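PDB 5GKV: esterase A from Caulobacter crescentus, which probably acts as a serine hydrolase, perhaps an esterase, of the beta-lactamase and penicillin-binding protein family. Local coordinates for residues 87-92 and 188-193. Sequence-based numbering, arbitrary orientation.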
# COMPACT_ATOMS: atom_id res chain seq x y z
N ALA A 87 -4.88 -1.49 -5.50
CA ALA A 87 -4.58 -1.42 -6.93
C ALA A 87 -4.76 -2.78 -7.59
O ALA A 87 -5.33 -2.87 -8.68
CB ALA A 87 -3.17 -0.90 -7.14
N LEU A 88 -4.30 -3.84 -6.92
CA LEU A 88 -4.47 -5.18 -7.45
C LEU A 88 -5.95 -5.52 -7.61
O LEU A 88 -6.36 -6.09 -8.63
CB LEU A 88 -3.78 -6.20 -6.53
CG LEU A 88 -3.70 -7.68 -6.92
CD1 LEU A 88 -2.69 -8.36 -6.03
CD2 LEU A 88 -4.99 -8.42 -6.76
N LEU A 89 -6.78 -5.19 -6.61
CA LEU A 89 -8.20 -5.53 -6.70
C LEU A 89 -8.86 -4.84 -7.88
O LEU A 89 -9.67 -5.46 -8.59
CB LEU A 89 -8.91 -5.18 -5.39
CG LEU A 89 -8.45 -6.01 -4.18
CD1 LEU A 89 -9.08 -5.48 -2.87
CD2 LEU A 89 -8.79 -7.48 -4.39
N ILE A 90 -8.51 -3.58 -8.14
CA ILE A 90 -9.04 -2.90 -9.32
C ILE A 90 -8.50 -3.55 -10.59
O ILE A 90 -9.25 -3.80 -11.54
CB ILE A 90 -8.71 -1.39 -9.29
CG1 ILE A 90 -9.51 -0.66 -8.19
CG2 ILE A 90 -8.99 -0.76 -10.65
CD1 ILE A 90 -11.02 -0.63 -8.41
N ALA A 91 -7.18 -3.82 -10.63
CA ALA A 91 -6.57 -4.43 -11.80
C ALA A 91 -7.27 -5.72 -12.20
O ALA A 91 -7.41 -6.03 -13.40
CB ALA A 91 -5.09 -4.72 -11.54
N ARG A 92 -7.71 -6.50 -11.21
CA ARG A 92 -8.47 -7.72 -11.49
C ARG A 92 -9.81 -7.42 -12.16
O ARG A 92 -10.19 -8.10 -13.13
CB ARG A 92 -8.67 -8.51 -10.19
CG ARG A 92 -7.40 -9.24 -9.71
CD ARG A 92 -7.65 -10.03 -8.43
NE ARG A 92 -8.29 -11.34 -8.64
CZ ARG A 92 -9.43 -11.73 -8.07
NH1 ARG A 92 -10.08 -10.92 -7.26
NH2 ARG A 92 -9.92 -12.93 -8.32
N ARG A 188 -19.30 -6.25 -3.82
CA ARG A 188 -18.76 -6.42 -2.48
C ARG A 188 -17.77 -5.30 -2.15
O ARG A 188 -17.24 -4.64 -3.04
CB ARG A 188 -18.05 -7.77 -2.35
CG ARG A 188 -18.88 -9.01 -2.68
CD ARG A 188 -18.00 -10.24 -2.91
NE ARG A 188 -17.15 -10.09 -4.10
CZ ARG A 188 -16.20 -10.95 -4.44
NH1 ARG A 188 -15.97 -12.02 -3.69
NH2 ARG A 188 -15.47 -10.75 -5.53
N THR A 189 -17.51 -5.11 -0.86
CA THR A 189 -16.42 -4.21 -0.49
C THR A 189 -15.09 -4.83 -0.91
O THR A 189 -14.98 -6.03 -1.13
CB THR A 189 -16.40 -3.95 1.01
OG1 THR A 189 -16.06 -5.17 1.70
CG2 THR A 189 -17.73 -3.40 1.51
N MET A 190 -14.05 -3.98 -0.99
CA MET A 190 -12.73 -4.52 -1.30
C MET A 190 -12.30 -5.56 -0.27
O MET A 190 -11.76 -6.61 -0.63
CB MET A 190 -11.69 -3.40 -1.36
CG MET A 190 -11.64 -2.70 -2.69
SD MET A 190 -10.23 -1.57 -2.74
CE MET A 190 -10.22 -1.21 -4.48
N GLY A 191 -12.51 -5.28 1.02
CA GLY A 191 -12.02 -6.19 2.04
C GLY A 191 -12.72 -7.53 1.97
O GLY A 191 -12.10 -8.58 2.19
N THR A 192 -14.01 -7.52 1.64
CA THR A 192 -14.76 -8.77 1.54
C THR A 192 -14.32 -9.59 0.34
O THR A 192 -14.08 -10.80 0.44
CB THR A 192 -16.26 -8.49 1.46
OG1 THR A 192 -16.69 -7.85 2.66
CG2 THR A 192 -17.02 -9.82 1.29
N ALA A 193 -14.20 -8.94 -0.82
CA ALA A 193 -13.73 -9.64 -2.00
C ALA A 193 -12.31 -10.15 -1.80
O ALA A 193 -11.99 -11.28 -2.18
CB ALA A 193 -13.80 -8.74 -3.22
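Leu89 and Ile90 meet Met190 without any flat group taking part; the guanidinium of Arg188 lies beside the contact, and Ala193 CB lies over the centre of one of its faces, 3.4 Å above the plane. Its three nitrogens each form a salt bridge, NE with Asp186, NH1 with Glu196 and NH2 with Asp197, and Asp197, also in a long, weak ion pair with Arg92, lies near both guanidinium groups. Arg92 NH1 stands 5.7 Å from Arg188 NH2.

The contact itself illustrates how one flexible thioether can join two helices. Met190 CG lies anti to the carbonyl carbon (chi1 -84°), and the chain then runs out extended, passing obliquely over Leu89 to reach Ile90. Leu89 CD1 lies 3.7 Å from Met190 CB and also borders CG and, more loosely, SD, while the methyl CE ends 3.8 Å from Ile90 CG1. In the beta-lactamase fold, helix 82-95 is the buried helix that starts at the S-x-x-K motif, whose serine is the nucleophile in relatives; here the first turn of helix 190-202 packs against it. Phe182 and Ala178 of helix 173-186, together with Pro262, also touch the methionine.

That first turn is capped by Thr189, whose OG1 accepts from Thr192 N at 3.1 Å (154°). Glu260 hydrogen-bonds both to this hydroxyl and to Gly191 N, an arrangement in which its carboxylate, if charged, would probably be favoured by the helix N-terminus.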